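Local coordinates for Lpg0393 helical bundle domain-containing protein (Legionella pneumophila subsp. pneumophila str. Philadelphia 1, PDB 4R0G) that acts as a guanine-nucleotide exchange factor for the small GTPases Rab5, Rab21 and Rab22, probably through its all-helical Vps9-like domain, at residues K16-L21 with E80-A85; Y68-M73 with S159-Q164. All blocks are in the same frame, centred on the assembly; numbering follows the deposited sequence.

Contact 1. Residues K16-L21 with E80-A85; sequences KYLLFL and EGLSYA
L18 and L82 meet methyl to methyl: CD2 of L18 lies 3.6 Å from CD2 of L82, and the two side chains slant across each other. L21 approaches the same L82 at about a right angle, its CD1 standing 4.1 Å from L82 CD2. One branch of L82 is therefore shared by two leucines one helical turn apart. All three leucines set CG anti to the carbonyl carbon (chi1 -80° in L18, -79° in L82), a choice that carries the L18 and L82 methyls into the interface although neither CB points straight at it.

This is the meeting of the short helix 17-20 with the N-terminal part of helix 80-101, inside the Vps9-like helical domain and near the centre of the chain. V168, T169 and Y173 of helix 155-183 adjoin L18 and L82, while L67 of helix 58-71 touches L21.

Contacts with backbone atoms are the second kind. The CB of A85 sits 3.5 Å from L21 O, and L21 CD1 lies 3.9 Å from L82 O. Here the backbones come nearest, with CA of L21 and CA of A85 5.9 Å apart. No hydrogen bond spans the two segments.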
ATOM      1  N   LYS A  16      13.239 -12.360  12.348  1.00 59.69           N
ATOM      2  CA  LYS A  16      13.787 -11.160  11.736  1.00 58.50           C
ATOM      3  C   LYS A  16      13.339 -11.159  10.264  1.00 52.46           C
ATOM      4  O   LYS A  16      14.033 -11.641   9.348  1.00 49.94           O
ATOM      5  CB  LYS A  16      15.319 -11.204  11.857  1.00 49.72           C
ATOM      6  N   TYR A  17      12.216 -10.503  10.026  1.00 44.14           N
ATOM      7  CA  TYR A  17      11.519 -10.786   8.794  1.00 46.67           C
ATOM      8  C   TYR A  17      12.033 -10.016   7.582  1.00 48.10           C
ATOM      9  O   TYR A  17      12.243 -10.608   6.520  1.00 49.37           O
ATOM     10  CB  TYR A  17      10.016 -10.623   8.965  1.00 45.35           C
ATOM     11  CG  TYR A  17       9.351 -11.617   9.893  1.00 44.04           C
ATOM     12  CD1 TYR A  17       9.408 -12.982   9.665  1.00 46.12           C
ATOM     13  CD2 TYR A  17       8.610 -11.179  10.973  1.00 47.95           C
ATOM     14  CE1 TYR A  17       8.758 -13.890  10.519  1.00 41.32           C
ATOM     15  CE2 TYR A  17       7.961 -12.068  11.818  1.00 49.44           C
ATOM     16  CZ  TYR A  17       8.037 -13.418  11.584  1.00 45.94           C
ATOM     17  OH  TYR A  17       7.381 -14.268  12.443  1.00 51.03           O
ATOM     18  N   LEU A  18      12.245  -8.708   7.742  1.00 49.80           N
ATOM     19  CA  LEU A  18      12.785  -7.864   6.662  1.00 45.85           C
ATOM     20  C   LEU A  18      14.065  -8.457   6.156  1.00 50.17           C
ATOM     21  O   LEU A  18      14.325  -8.446   4.949  1.00 53.66           O
ATOM     22  CB  LEU A  18      13.026  -6.429   7.122  1.00 43.61           C
ATOM     23  CG  LEU A  18      11.687  -5.735   7.100  1.00 39.05           C
ATOM     24  CD1 LEU A  18      11.735  -4.411   7.802  1.00 40.21           C
ATOM     25  CD2 LEU A  18      11.302  -5.630   5.638  1.00 36.31           C
ATOM     26  N   LEU A  19      14.851  -8.997   7.083  1.00 47.57           N
ATOM     27  CA  LEU A  19      16.062  -9.700   6.709  1.00 47.39           C
ATOM     28  C   LEU A  19      15.730 -11.013   5.996  1.00 42.98           C
ATOM     29  O   LEU A  19      16.311 -11.322   4.962  1.00 41.05           O
ATOM     30  CB  LEU A  19      16.965  -9.920   7.935  1.00 49.43           C
ATOM     31  CG  LEU A  19      18.206 -10.760   7.650  1.00 52.80           C
ATOM     32  CD1 LEU A  19      19.033 -10.088   6.532  1.00 47.51           C
ATOM     33  CD2 LEU A  19      19.017 -11.026   8.945  1.00 43.57           C
ATOM     34  N   PHE A  20      14.789 -11.778   6.535  1.00 43.31           N
ATOM     35  CA  PHE A  20      14.449 -13.051   5.902  1.00 42.24           C
ATOM     36  C   PHE A  20      14.040 -12.886   4.443  1.00 45.50           C
ATOM     37  O   PHE A  20      14.434 -13.684   3.597  1.00 41.90           O
ATOM     38  CB  PHE A  20      13.363 -13.760   6.663  1.00 44.58           C
ATOM     39  CG  PHE A  20      12.617 -14.773   5.838  1.00 52.24           C
ATOM     40  CD1 PHE A  20      13.219 -15.974   5.480  1.00 45.71           C
ATOM     41  CD2 PHE A  20      11.298 -14.548   5.439  1.00 47.01           C
ATOM     42  CE1 PHE A  20      12.552 -16.921   4.724  1.00 36.83           C
ATOM     43  CE2 PHE A  20      10.624 -15.513   4.690  1.00 47.59           C
ATOM     44  CZ  PHE A  20      11.267 -16.707   4.342  1.00 43.06           C
ATOM     45  N   LEU A  21      13.286 -11.813   4.168  1.00 48.22           N
ATOM     46  CA  LEU A  21      12.811 -11.423   2.822  1.00 41.43           C
ATOM     47  C   LEU A  21      13.910 -11.023   1.835  1.00 41.91           C
ATOM     48  O   LEU A  21      13.629 -10.702   0.684  1.00 39.93           O
ATOM     49  CB  LEU A  21      11.777 -10.295   2.915  1.00 44.25           C
ATOM     50  CG  LEU A  21      10.425 -10.653   3.563  1.00 45.80           C
ATOM     51  CD1 LEU A  21       9.486  -9.492   3.534  1.00 43.12           C
ATOM     52  CD2 LEU A  21       9.796 -11.826   2.865  1.00 38.04           C
ATOM     53  N   GLU A  80       5.577  -3.394  -3.082  1.00 53.73           N
ATOM     54  CA  GLU A  80       6.630  -3.551  -4.101  1.00 51.41           C
ATOM     55  C   GLU A  80       7.526  -4.804  -3.991  1.00 48.90           C
ATOM     56  O   GLU A  80       7.051  -5.939  -3.896  1.00 46.19           O
ATOM     57  CB  GLU A  80       7.509  -2.293  -4.153  1.00 52.61           C
ATOM     58  CG  GLU A  80       6.781  -1.029  -4.623  1.00 60.10           C
ATOM     59  CD  GLU A  80       6.435  -1.056  -6.113  1.00 84.43           C
ATOM     60  OE1 GLU A  80       5.607  -1.903  -6.539  1.00 85.73           O
ATOM     61  OE2 GLU A  80       7.003  -0.228  -6.865  1.00 92.94           O
ATOM     62  N   GLY A  81       8.836  -4.574  -4.009  1.00 52.25           N
ATOM     63  CA  GLY A  81       9.812  -5.646  -4.012  1.00 36.73           C
ATOM     64  C   GLY A  81       9.762  -6.483  -2.767  1.00 38.42           C
ATOM     65  O   GLY A  81       9.983  -7.686  -2.845  1.00 47.59           O
ATOM     66  N   LEU A  82       9.487  -5.859  -1.624  1.00 39.28           N
ATOM     67  CA  LEU A  82       9.317  -6.594  -0.366  1.00 42.69           C
ATOM     68  C   LEU A  82       8.152  -7.532  -0.508  1.00 42.39           C
ATOM     69  O   LEU A  82       8.162  -8.641   0.007  1.00 40.50           O
ATOM     70  CB  LEU A  82       9.078  -5.646   0.810  1.00 36.39           C
ATOM     71  CG  LEU A  82      10.391  -5.020   1.279  1.00 41.42           C
ATOM     72  CD1 LEU A  82      10.161  -3.802   2.133  1.00 46.34           C
ATOM     73  CD2 LEU A  82      11.156  -6.069   2.068  1.00 38.93           C
ATOM     74  N   SER A  83       7.148  -7.065  -1.239  1.00 44.35           N
ATOM     75  CA  SER A  83       5.969  -7.858  -1.489  1.00 41.17           C
ATOM     76  C   SER A  83       6.255  -8.986  -2.467  1.00 41.93           C
ATOM     77  O   SER A  83       5.883 -10.133  -2.211  1.00 42.10           O
ATOM     78  CB  SER A  83       4.820  -7.005  -1.992  1.00 37.31           C
ATOM     79  OG  SER A  83       3.896  -7.868  -2.607  1.00 43.14           O
ATOM     80  N   TYR A  84       6.921  -8.663  -3.574  1.00 40.62           N
ATOM     81  CA  TYR A  84       7.310  -9.679  -4.555  1.00 41.28           C
ATOM     82  C   TYR A  84       8.116 -10.792  -3.883  1.00 43.75           C
ATOM     83  O   TYR A  84       7.955 -11.966  -4.224  1.00 45.16           O
ATOM     84  CB  TYR A  84       8.104  -9.056  -5.713  1.00 43.62           C
ATOM     85  CG  TYR A  84       8.457 -10.005  -6.861  1.00 50.38           C
ATOM     86  CD1 TYR A  84       7.507 -10.358  -7.817  1.00 53.16           C
ATOM     87  CD2 TYR A  84       9.755 -10.511  -7.013  1.00 48.55           C
ATOM     88  CE1 TYR A  84       7.828 -11.214  -8.888  1.00 53.80           C
ATOM     89  CE2 TYR A  84      10.092 -11.357  -8.076  1.00 50.80           C
ATOM     90  CZ  TYR A  84       9.121 -11.706  -9.014  1.00 58.38           C
ATOM     91  OH  TYR A  84       9.435 -12.556 -10.067  1.00 61.53           O
ATOM     92  N   ALA A  85       8.986 -10.423  -2.941  1.00 38.29           N
ATOM     93  CA  ALA A  85       9.780 -11.418  -2.235  1.00 39.29           C
ATOM     94  C   ALA A  85       8.835 -12.389  -1.576  1.00 39.74           C
ATOM     95  O   ALA A  85       8.873 -13.589  -1.819  1.00 39.36           O
ATOM     96  CB  ALA A  85      10.641 -10.759  -1.194  1.00 43.47           C
TER

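Contact 2. Residues Y68-M73 with S159-Q164; sequences YAVHEM and SKAFDQ
The CE methyl of M73 lies over the face of the F162 ring, 3.3 Å from its centroid and 8° off the ring normal, which identifies a CH-pi contact centred on the ring. M73 SD follows more obliquely at 4.4 Å from the same centroid, making the pair a Met-aromatic contact as well. Bends at chi2 and chi3 of M73 turn the thioether so that its methyl leads. With CG anti to the backbone N (chi1 177°), F162 sends its ring off the helix to where M73 CE lies over it. The ring also receives V70 at the edge, where V70 CG1 is 4.3 Å from F162 CD1. The other branch, V70 CG2, reaches A161 CB at 3.9 Å. Thus V70 divides its two methyls between neighbouring residues of helix 155-183, and all four touching residues are buried. S75 and P77 add further contacts to F162.

Away from this apolar core the helix 155-183 side becomes polar. K160 is exposed and directs its CB away from 68-73, while Q164 NE2 donates to K160 O at 2.8 Å, from above the carbonyl plane. D163 forms a salt bridge with K243 of the second subunit, placing this side at the dimer interface. On the side of 68-73 remote from F162, H71 ND1 donates to E72 OE2 at 2.6 Å with an angle of 164°; the acceptor lies in the ring plane, which would help to hold the imidazole's rotation.

Within the fold, the end of helix 58-71 (V70), from the Vps9-like domain, and the turn that follows it (M73) pack against the long helix 155-183, joined by a Met-aromatic contact with the CE methyl over the F162 ring face.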
ATOM      1  N   TYR A  68       3.007 -13.557   6.574  1.00 46.90           N
ATOM      2  CA  TYR A  68       1.919 -13.375   5.623  1.00 44.05           C
ATOM      3  C   TYR A  68       0.757 -12.598   6.213  1.00 44.28           C
ATOM      4  O   TYR A  68       0.243 -11.659   5.600  1.00 44.46           O
ATOM      5  CB  TYR A  68       1.388 -14.730   5.186  1.00 47.82           C
ATOM      6  CG  TYR A  68       0.867 -14.695   3.788  1.00 49.84           C
ATOM      7  CD1 TYR A  68       1.704 -14.986   2.726  1.00 43.72           C
ATOM      8  CD2 TYR A  68      -0.459 -14.349   3.517  1.00 44.85           C
ATOM      9  CE1 TYR A  68       1.232 -14.952   1.422  1.00 49.93           C
ATOM     10  CE2 TYR A  68      -0.938 -14.300   2.210  1.00 41.06           C
ATOM     11  CZ  TYR A  68      -0.086 -14.610   1.171  1.00 49.36           C
ATOM     12  OH  TYR A  68      -0.522 -14.586  -0.126  1.00 56.08           O
ATOM     13  N   ALA A  69       0.313 -13.022   7.390  1.00 45.28           N
ATOM     14  CA  ALA A  69      -0.777 -12.341   8.076  1.00 42.82           C
ATOM     15  C   ALA A  69      -0.479 -10.847   8.120  1.00 45.41           C
ATOM     16  O   ALA A  69      -1.365 -10.012   7.936  1.00 46.57           O
ATOM     17  CB  ALA A  69      -0.927 -12.887   9.484  1.00 45.87           C
ATOM     18  N   VAL A  70       0.788 -10.519   8.353  1.00 45.46           N
ATOM     19  CA  VAL A  70       1.220  -9.135   8.331  1.00 40.16           C
ATOM     20  C   VAL A  70       1.053  -8.540   6.931  1.00 39.46           C
ATOM     21  O   VAL A  70       0.573  -7.441   6.779  1.00 37.90           O
ATOM     22  CB  VAL A  70       2.674  -8.983   8.780  1.00 37.04           C
ATOM     23  CG1 VAL A  70       3.080  -7.531   8.664  1.00 39.80           C
ATOM     24  CG2 VAL A  70       2.878  -9.517  10.221  1.00 34.35           C
ATOM     25  N   HIS A  71       1.429  -9.286   5.905  1.00 39.71           N
ATOM     26  CA  HIS A  71       1.355  -8.804   4.534  1.00 41.40           C
ATOM     27  C   HIS A  71      -0.090  -8.481   4.158  1.00 48.46           C
ATOM     28  O   HIS A  71      -0.347  -7.701   3.233  1.00 49.42           O
ATOM     29  CB  HIS A  71       1.975  -9.851   3.607  1.00 40.15           C
ATOM     30  CG  HIS A  71       2.035  -9.463   2.162  1.00 43.19           C
ATOM     31  ND1 HIS A  71       1.050  -9.809   1.259  1.00 45.94           N
ATOM     32  CD2 HIS A  71       2.985  -8.812   1.448  1.00 45.73           C
ATOM     33  CE1 HIS A  71       1.383  -9.371   0.057  1.00 43.46           C
ATOM     34  NE2 HIS A  71       2.552  -8.761   0.140  1.00 38.61           N
ATOM     35  N   GLU A  72      -1.045  -9.062   4.884  1.00 51.35           N
ATOM     36  CA  GLU A  72      -2.458  -8.799   4.599  1.00 44.19           C
ATOM     37  C   GLU A  72      -3.105  -7.716   5.443  1.00 51.34           C
ATOM     38  O   GLU A  72      -4.307  -7.465   5.288  1.00 62.03           O
ATOM     39  CB  GLU A  72      -3.291 -10.076   4.632  1.00 46.96           C
ATOM     40  CG  GLU A  72      -2.725 -11.198   3.761  1.00 41.37           C
ATOM     41  CD  GLU A  72      -2.437 -10.751   2.339  1.00 54.65           C
ATOM     42  OE1 GLU A  72      -3.393 -10.441   1.593  1.00 63.75           O
ATOM     43  OE2 GLU A  72      -1.248 -10.704   1.951  1.00 61.35           O
ATOM     44  N   MET A  73      -2.339  -7.055   6.319  1.00 50.86           N
ATOM     45  CA  MET A  73      -2.891  -5.911   7.050  1.00 49.15           C
ATOM     46  C   MET A  73      -3.231  -4.758   6.097  1.00 54.74           C
ATOM     47  O   MET A  73      -2.644  -4.614   5.012  1.00 48.24           O
ATOM     48  CB  MET A  73      -1.966  -5.449   8.175  1.00 51.21           C
ATOM     49  CG  MET A  73      -1.258  -6.573   8.856  1.00 45.20           C
ATOM     50  SD  MET A  73      -0.947  -6.456  10.626  1.00 66.00           S
ATOM     51  CE  MET A  73      -1.196  -4.720  10.974  1.00 51.74           C
ATOM     52  N   SER A 159       1.079  -8.614  15.548  1.00 61.90           N
ATOM     53  CA  SER A 159       1.145  -7.221  15.963  1.00 56.55           C
ATOM     54  C   SER A 159       2.571  -6.769  16.279  1.00 59.99           C
ATOM     55  O   SER A 159       2.934  -5.625  16.012  1.00 64.03           O
ATOM     56  CB  SER A 159       0.268  -6.995  17.178  1.00 61.13           C
ATOM     57  OG  SER A 159       0.354  -5.644  17.582  1.00 76.35           O
ATOM     58  N   LYS A 160       3.383  -7.664  16.827  1.00 52.45           N
ATOM     59  CA  LYS A 160       4.771  -7.334  17.102  1.00 54.29           C
ATOM     60  C   LYS A 160       5.601  -7.266  15.832  1.00 54.87           C
ATOM     61  O   LYS A 160       6.445  -6.389  15.701  1.00 55.42           O
ATOM     62  CB  LYS A 160       5.400  -8.299  18.129  1.00 56.09           C
ATOM     63  CG  LYS A 160       4.868  -8.068  19.534  1.00 75.45           C
ATOM     64  CD  LYS A 160       5.338  -9.080  20.604  1.00 87.03           C
ATOM     65  CE  LYS A 160       4.420  -8.938  21.851  1.00 94.43           C
ATOM     66  NZ  LYS A 160       4.867  -9.561  23.134  1.00 98.71           N
ATOM     67  N   ALA A 161       5.372  -8.187  14.901  1.00 51.72           N
ATOM     68  CA  ALA A 161       6.135  -8.182  13.658  1.00 47.74           C
ATOM     69  C   ALA A 161       5.811  -6.918  12.917  1.00 52.05           C
ATOM     70  O   ALA A 161       6.692  -6.252  12.370  1.00 55.38           O
ATOM     71  CB  ALA A 161       5.789  -9.355  12.815  1.00 49.02           C
ATOM     72  N   PHE A 162       4.531  -6.584  12.938  1.00 46.21           N
ATOM     73  CA  PHE A 162       4.046  -5.428  12.244  1.00 48.94           C
ATOM     74  C   PHE A 162       4.790  -4.154  12.630  1.00 57.17           C
ATOM     75  O   PHE A 162       5.365  -3.458  11.770  1.00 51.27           O
ATOM     76  CB  PHE A 162       2.574  -5.239  12.538  1.00 43.24           C
ATOM     77  CG  PHE A 162       2.003  -4.005  11.904  1.00 51.63           C
ATOM     78  CD1 PHE A 162       2.077  -3.817  10.526  1.00 47.57           C
ATOM     79  CD2 PHE A 162       1.405  -3.015  12.676  1.00 57.30           C
ATOM     80  CE1 PHE A 162       1.547  -2.659   9.931  1.00 49.22           C
ATOM     81  CE2 PHE A 162       0.874  -1.855  12.079  1.00 45.34           C
ATOM     82  CZ  PHE A 162       0.946  -1.684  10.717  1.00 40.04           C
ATOM     83  N   ASP A 163       4.772  -3.847  13.922  1.00 61.01           N
ATOM     84  CA  ASP A 163       5.340  -2.589  14.377  1.00 66.98           C
ATOM     85  C   ASP A 163       6.802  -2.508  13.996  1.00 64.30           C
ATOM     86  O   ASP A 163       7.291  -1.419  13.659  1.00 62.31           O
ATOM     87  CB  ASP A 163       5.119  -2.365  15.883  1.00 73.25           C
ATOM     88  CG  ASP A 163       3.636  -2.090  16.230  1.00 90.79           C
ATOM     89  OD1 ASP A 163       2.976  -1.243  15.571  1.00 83.43           O
ATOM     90  OD2 ASP A 163       3.124  -2.737  17.171  1.00102.31           O
ATOM     91  N   GLN A 164       7.482  -3.659  14.003  1.00 54.70           N
ATOM     92  CA  GLN A 164       8.919  -3.666  13.723  1.00 59.28           C
ATOM     93  C   GLN A 164       9.310  -3.793  12.241  1.00 55.28           C
ATOM     94  O   GLN A 164      10.428  -3.449  11.856  1.00 52.94           O
ATOM     95  CB  GLN A 164       9.678  -4.673  14.628  1.00 48.19           C
ATOM     96  CG  GLN A 164       9.217  -6.104  14.516  1.00 61.00           C
ATOM     97  CD  GLN A 164       9.747  -7.000  15.635  1.00 64.14           C
ATOM     98  OE1 GLN A 164      10.881  -7.507  15.581  1.00 58.64           O
ATOM     99  NE2 GLN A 164       8.918  -7.200  16.659  1.00 63.18           N
TER

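From the N terminus, the chain leaves 16-21, passes through 68-73 on helix 58-71 and returns at 80-85, where contact 1 closes a largely helical loop of 58 intervening residues. Contact 2 starts within that loop and closes later, at 159-164, after 85 residues. The segments alternate, so the two loops cross. Their centres are about 12 Å apart, and two direct links join them: S83 OG lies 3.2 Å from H71 NE2, a probable hydrogen bond, and Y17 CE2 packs 3.6 Å from A161 CB. Helices 17-20, 58-71, 80-101 and 155-183 are thereby tied together.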